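Local coordinates for replicative DNA helicase (Helicobacter pylori, PDB 3GXV), which probably unwinds duplex DNA at the replication fork as an ATP-driven hexameric helicase, working in concert with primase, at residues Y42-F48 with D81-F86; P37-Y41 with K107-F111. One frame throughout, in Å; residues are numbered along the deposited sequence.

Contact 1 and contact 2 show how a small all-helical domain can be tied together at successive levels along its chain. Residues 37-41 run straight into 42-48, so the first halves of both contacts form one continuous run of chain, a 3-10 segment and loop leading into helix 43-57. Their partners lie on consecutive helices, 79-87 for contact 1 and 95-119 for contact 2, and the chain meets them in that order: contact 2 therefore encloses contact 1. The centres are about 16 Å apart, yet the two touch where Phe40 packs on Asn45 and Gly46. Contact 1 belongs to the compact helical core, whereas contact 2 joins that core to the long C-terminal helix.

Contact 1: Y42-F48 with D81-F86; sequences YPPNGLF and DLVAIF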
loop_
_atom_site.group_PDB
_atom_site.type_symbol
_atom_site.label_atom_id
_atom_site.label_comp_id
_atom_site.label_asym_id
_atom_site.label_seq_id
_atom_site.Cartn_x
_atom_site.Cartn_y
_atom_site.Cartn_z
ATOM N N TYR B 42 -4.677 2.710 -22.399
ATOM C CA TYR B 42 -3.255 2.403 -22.501
ATOM C C TYR B 42 -3.095 1.075 -21.750
ATOM O O TYR B 42 -3.240 1.025 -20.537
ATOM C CB TYR B 42 -2.434 3.492 -21.821
ATOM C CG TYR B 42 -0.960 3.360 -22.055
ATOM C CD1 TYR B 42 -0.457 3.229 -23.347
ATOM C CD2 TYR B 42 -0.058 3.369 -20.994
ATOM C CE1 TYR B 42 0.899 3.115 -23.576
ATOM C CE2 TYR B 42 1.300 3.255 -21.214
ATOM C CZ TYR B 42 1.775 3.131 -22.510
ATOM O OH TYR B 42 3.125 3.051 -22.758
ATOM N N PRO B 43 -2.806 -0.014 -22.471
ATOM C CA PRO B 43 -2.642 -1.348 -21.881
ATOM C C PRO B 43 -1.801 -1.454 -20.611
ATOM O O PRO B 43 -2.163 -2.171 -19.685
ATOM C CB PRO B 43 -2.059 -2.164 -23.033
ATOM C CG PRO B 43 -2.651 -1.506 -24.228
ATOM C CD PRO B 43 -2.480 -0.044 -23.904
ATOM N N PRO B 44 -0.655 -0.762 -20.560
ATOM C CA PRO B 44 0.172 -0.849 -19.346
ATOM C C PRO B 44 -0.547 -0.363 -18.077
ATOM O O PRO B 44 -0.190 -0.760 -16.958
ATOM C CB PRO B 44 1.383 0.005 -19.702
ATOM C CG PRO B 44 1.521 -0.253 -21.186
ATOM C CD PRO B 44 0.091 -0.117 -21.659
ATOM N N ASN B 45 -1.542 0.505 -18.253
ATOM C CA ASN B 45 -2.303 1.028 -17.123
ATOM C C ASN B 45 -3.273 -0.039 -16.646
ATOM O O ASN B 45 -3.560 -0.139 -15.459
ATOM C CB ASN B 45 -3.079 2.287 -17.516
ATOM C CG ASN B 45 -2.173 3.491 -17.760
ATOM O OD1 ASN B 45 -1.012 3.510 -17.347
ATOM N ND2 ASN B 45 -2.710 4.506 -18.420
ATOM N N GLY B 46 -3.800 -0.820 -17.587
ATOM C CA GLY B 46 -4.702 -1.897 -17.228
ATOM C C GLY B 46 -3.891 -2.959 -16.501
ATOM O O GLY B 46 -4.312 -3.494 -15.472
ATOM N N LEU B 47 -2.715 -3.273 -17.034
ATOM C CA LEU B 47 -1.847 -4.270 -16.419
ATOM C C LEU B 47 -1.564 -3.853 -14.972
ATOM O O LEU B 47 -1.555 -4.695 -14.057
ATOM C CB LEU B 47 -0.537 -4.403 -17.213
ATOM C CG LEU B 47 0.526 -5.421 -16.757
ATOM C CD1 LEU B 47 -0.142 -6.692 -16.247
ATOM C CD2 LEU B 47 1.466 -5.740 -17.925
ATOM N N PHE B 48 -1.335 -2.552 -14.780
ATOM C CA PHE B 48 -1.079 -1.990 -13.457
ATOM C C PHE B 48 -2.317 -2.217 -12.585
ATOM O O PHE B 48 -2.208 -2.745 -11.483
ATOM C CB PHE B 48 -0.808 -0.487 -13.551
ATOM C CG PHE B 48 -0.378 0.137 -12.253
ATOM C CD1 PHE B 48 0.962 0.201 -11.916
ATOM C CD2 PHE B 48 -1.315 0.687 -11.378
ATOM C CE1 PHE B 48 1.369 0.803 -10.721
ATOM C CE2 PHE B 48 -0.920 1.289 -10.185
ATOM C CZ PHE B 48 0.425 1.351 -9.858
ATOM N N ASP B 81 6.549 3.953 -18.018
ATOM C CA ASP B 81 5.107 3.875 -17.797
ATOM C C ASP B 81 4.762 3.865 -16.314
ATOM O O ASP B 81 3.659 4.253 -15.921
ATOM C CB ASP B 81 4.528 2.626 -18.475
ATOM C CG ASP B 81 4.436 2.775 -19.984
ATOM O OD1 ASP B 81 3.924 3.810 -20.442
ATOM O OD2 ASP B 81 4.867 1.866 -20.715
ATOM N N LEU B 82 5.718 3.409 -15.508
ATOM C CA LEU B 82 5.557 3.346 -14.065
ATOM C C LEU B 82 5.715 4.748 -13.497
ATOM O O LEU B 82 4.818 5.255 -12.825
ATOM C CB LEU B 82 6.609 2.409 -13.448
ATOM C CG LEU B 82 6.478 0.893 -13.662
ATOM C CD1 LEU B 82 7.707 0.188 -13.115
ATOM C CD2 LEU B 82 5.230 0.373 -12.970
ATOM N N VAL B 83 6.850 5.380 -13.784
ATOM C CA VAL B 83 7.116 6.728 -13.291
ATOM C C VAL B 83 6.007 7.669 -13.744
ATOM O O VAL B 83 5.736 8.685 -13.096
ATOM C CB VAL B 83 8.469 7.265 -13.806
ATOM C CG1 VAL B 83 9.553 6.239 -13.567
ATOM C CG2 VAL B 83 8.374 7.593 -15.272
ATOM N N ALA B 84 5.370 7.322 -14.860
ATOM C CA ALA B 84 4.277 8.127 -15.393
ATOM C C ALA B 84 3.122 8.053 -14.405
ATOM O O ALA B 84 2.536 9.069 -14.018
ATOM C CB ALA B 84 3.837 7.587 -16.753
ATOM N N ILE B 85 2.810 6.835 -13.986
ATOM C CA ILE B 85 1.727 6.613 -13.051
ATOM C C ILE B 85 2.033 7.148 -11.652
ATOM O O ILE B 85 1.208 7.862 -11.072
ATOM C CB ILE B 85 1.385 5.116 -12.998
ATOM C CG1 ILE B 85 0.871 4.680 -14.378
ATOM C CG2 ILE B 85 0.354 4.847 -11.912
ATOM C CD1 ILE B 85 0.974 3.188 -14.675
ATOM N N PHE B 86 3.212 6.834 -11.122
ATOM C CA PHE B 86 3.588 7.292 -9.782
ATOM C C PHE B 86 3.790 8.798 -9.634
ATOM O O PHE B 86 3.587 9.348 -8.553
ATOM C CB PHE B 86 4.854 6.562 -9.301
ATOM C CG PHE B 86 4.640 5.093 -9.018
ATOM C CD1 PHE B 86 3.820 4.691 -7.980
ATOM C CD2 PHE B 86 5.232 4.125 -9.814
ATOM C CE1 PHE B 86 3.588 3.340 -7.734
ATOM C CE2 PHE B 86 5.010 2.768 -9.583
ATOM C CZ PHE B 86 4.183 2.372 -8.541
HETATM O O HOH W 1 1.585 4.068 -18.043
#
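Where Pro44 and Phe48 face Asp81 and Leu82, the short helical segments 43-48 and 81-86 cross at -70° with their axes 10.6 Å apart, a separation bridged by side chains. Phe48 carries much of the apolar part. With CG anti to the backbone N (chi1 -173°), its ring is carried toward the second helix, where Ile85 lies over one face: CG2 of Ile85 stands 4.2 Å from the centroid of the Phe48 ring, close to the normal, a CH-pi contact. At its rim the same ring meets Phe86, CE1 of Phe48 lying 3.9 Å from Phe86 CZ, in an offset edge-to-face pair with planes at 75°. Leu82 CD2 adds a looser apolar contact at the ring edge.

This is hydrophobic packing between helices of the DnaB N-terminal domain, and other helices complete it: Leu18 of helix 3-23 and Ile67 of helix 64-69 also touch Phe48. Nearer the start of helix 43-57 the contact turns polar. Tyr42 is at the N-cap position, and its hydroxyl donates a hydrogen bond to Asp81, OH 2.6 Å from OD1, although the placement of that oxygen is less certain. Pro44 packs within the first segment, its CD centred over one face of the Tyr42 ring. Between these polar and apolar zones, one water lies 2.7 Å from Asn45 OD1 and 3.0 Å from Asp81 O, placed to bridge them, though more acceptors surround it than it has protons. The amide's other end, ND2, bonds to Glu14 of helix 3-23, whose OE1 also accepts a hydrogen bond from Tyr42 N.

Contact 2: P37-Y41 with K107-F111; sequences PSDFY and KRKLF
Arg108 lays its guanidinium alongside the loop backbone at residues 39-41, and Tyr41 covers part of one face, with CB 3.9 Å from Arg108 NH1. At the guanidinium edge, Arg108 NH2 makes a weak hydrogen bond to the backbone O of Asp39, 3.3 Å long and bent to 137°. With chi2 extended, a bend at chi3 (-57°) brings the group there. Water does much of the remaining joining: one molecule accepts from Arg108 NH2 at 3.0 Å and donates to both Ser38 O and Phe40 O, while another accepts from Arg108 NH1 at 2.9 Å. Within the two segments the guanidinium's polar partners are backbone carbonyls and waters; the Asp39 carboxylate does not touch it.

Lys109 approaches Asp39 at about a right angle, its NZ 3.9 Å from Asp39 OD1 in a long salt bridge. Stronger partners position that carboxylate: OD1 is hydrogen-bonded to Ser105 OG, on the same helix as the lysine, and OD2 to Glu36 N. Phe40 N to Pro37 O closes the 3-10 turn, while Tyr41 N bonds to Glu14. The CB of Phe40 is directed away from 107-111, and its side chain packs on helices 3-23 and 43-57, setting the loop between these two helices and helix 95-119.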
loop_
_atom_site.group_PDB
_atom_site.type_symbol
_atom_site.label_atom_id
_atom_site.label_comp_id
_atom_site.label_asym_id
_atom_site.label_seq_id
_atom_site.Cartn_x
_atom_site.Cartn_y
_atom_site.Cartn_z
ATOM N N PRO B 37 -9.507 -4.250 -15.738
ATOM C CA PRO B 37 -8.247 -3.859 -16.399
ATOM C C PRO B 37 -8.466 -3.605 -17.901
ATOM O O PRO B 37 -8.028 -2.584 -18.453
ATOM C CB PRO B 37 -7.334 -5.053 -16.135
ATOM C CG PRO B 37 -7.813 -5.551 -14.784
ATOM C CD PRO B 37 -9.328 -5.466 -14.915
ATOM N N SER B 38 -9.168 -4.530 -18.546
ATOM C CA SER B 38 -9.462 -4.437 -19.968
ATOM C C SER B 38 -10.166 -3.132 -20.351
ATOM O O SER B 38 -10.297 -2.823 -21.533
ATOM C CB SER B 38 -10.324 -5.633 -20.395
ATOM O OG SER B 38 -11.547 -5.685 -19.668
ATOM N N ASP B 39 -10.621 -2.357 -19.366
ATOM C CA ASP B 39 -11.290 -1.101 -19.685
ATOM C C ASP B 39 -10.349 0.076 -19.835
ATOM O O ASP B 39 -10.802 1.187 -20.096
ATOM C CB ASP B 39 -12.342 -0.742 -18.635
ATOM C CG ASP B 39 -13.548 -1.634 -18.696
ATOM O OD1 ASP B 39 -14.048 -1.891 -19.815
ATOM O OD2 ASP B 39 -14.003 -2.068 -17.622
ATOM N N PHE B 40 -9.048 -0.160 -19.663
ATOM C CA PHE B 40 -8.066 0.918 -19.792
ATOM C C PHE B 40 -7.585 1.022 -21.225
ATOM O O PHE B 40 -7.353 0.018 -21.875
ATOM C CB PHE B 40 -6.874 0.698 -18.863
ATOM C CG PHE B 40 -7.168 1.012 -17.428
ATOM C CD1 PHE B 40 -7.876 0.112 -16.630
ATOM C CD2 PHE B 40 -6.802 2.235 -16.887
ATOM C CE1 PHE B 40 -8.211 0.436 -15.324
ATOM C CE2 PHE B 40 -7.142 2.565 -15.568
ATOM C CZ PHE B 40 -7.848 1.658 -14.795
ATOM N N TYR B 41 -7.445 2.258 -21.693
ATOM C CA TYR B 41 -7.019 2.584 -23.052
ATOM C C TYR B 41 -5.545 2.240 -23.286
ATOM O O TYR B 41 -5.200 1.568 -24.261
ATOM C CB TYR B 41 -7.304 4.067 -23.290
ATOM C CG TYR B 41 -6.626 4.712 -24.479
ATOM C CD1 TYR B 41 -6.760 4.196 -25.769
ATOM C CD2 TYR B 41 -5.870 5.862 -24.308
ATOM C CE1 TYR B 41 -6.137 4.824 -26.860
ATOM C CE2 TYR B 41 -5.263 6.493 -25.375
ATOM C CZ TYR B 41 -5.394 5.971 -26.639
ATOM O OH TYR B 41 -4.746 6.592 -27.670
ATOM N N LYS B 107 -17.214 3.004 -25.745
ATOM C CA LYS B 107 -17.186 3.528 -27.095
ATOM C C LYS B 107 -16.317 2.640 -27.981
ATOM O O LYS B 107 -16.729 2.279 -29.079
ATOM C CB LYS B 107 -16.653 4.965 -27.115
ATOM C CG LYS B 107 -17.620 5.979 -26.569
ATOM C CD LYS B 107 -17.335 7.374 -27.085
ATOM C CE LYS B 107 -17.626 7.483 -28.572
ATOM N NZ LYS B 107 -17.544 8.882 -29.084
ATOM N N ARG B 108 -15.126 2.291 -27.504
ATOM C CA ARG B 108 -14.208 1.440 -28.263
ATOM C C ARG B 108 -14.821 0.058 -28.529
ATOM O O ARG B 108 -14.578 -0.550 -29.573
ATOM C CB ARG B 108 -12.868 1.293 -27.521
ATOM C CG ARG B 108 -12.061 2.588 -27.425
ATOM C CD ARG B 108 -10.631 2.326 -26.960
ATOM N NE ARG B 108 -10.593 1.627 -25.674
ATOM C CZ ARG B 108 -10.764 2.205 -24.489
ATOM N NH1 ARG B 108 -10.981 3.519 -24.404
ATOM N NH2 ARG B 108 -10.741 1.465 -23.385
ATOM N N LYS B 109 -15.623 -0.426 -27.585
ATOM C CA LYS B 109 -16.297 -1.710 -27.738
ATOM C C LYS B 109 -17.414 -1.559 -28.774
ATOM O O LYS B 109 -17.755 -2.493 -29.491
ATOM C CB LYS B 109 -16.892 -2.159 -26.400
ATOM C CG LYS B 109 -15.863 -2.436 -25.325
ATOM C CD LYS B 109 -16.506 -3.127 -24.132
ATOM C CE LYS B 109 -15.590 -3.108 -22.922
ATOM N NZ LYS B 109 -14.282 -3.774 -23.186
ATOM N N LEU B 110 -17.976 -0.362 -28.833
ATOM C CA LEU B 110 -19.032 -0.051 -29.771
ATOM C C LEU B 110 -18.465 -0.082 -31.177
ATOM O O LEU B 110 -19.033 -0.692 -32.077
ATOM C CB LEU B 110 -19.596 1.336 -29.462
ATOM C CG LEU B 110 -20.542 1.403 -28.260
ATOM C CD1 LEU B 110 -20.721 2.847 -27.832
ATOM C CD2 LEU B 110 -21.873 0.769 -28.627
ATOM N N PHE B 111 -17.331 0.588 -31.334
ATOM C CA PHE B 111 -16.613 0.688 -32.589
ATOM C C PHE B 111 -16.105 -0.683 -33.057
ATOM O O PHE B 111 -16.125 -0.987 -34.253
ATOM C CB PHE B 111 -15.437 1.650 -32.414
ATOM C CG PHE B 111 -14.870 2.149 -33.702
ATOM C CD1 PHE B 111 -15.488 3.182 -34.396
ATOM C CD2 PHE B 111 -13.716 1.574 -34.243
ATOM C CE1 PHE B 111 -14.962 3.634 -35.614
ATOM C CE2 PHE B 111 -13.189 2.026 -35.459
ATOM C CZ PHE B 111 -13.812 3.052 -36.138
HETATM O O HOH W 2 -12.131 -1.055 -23.904
HETATM O O HOH W 3 -9.553 -1.219 -23.815
HETATM O O HOH W 4 -10.763 3.976 -21.580
#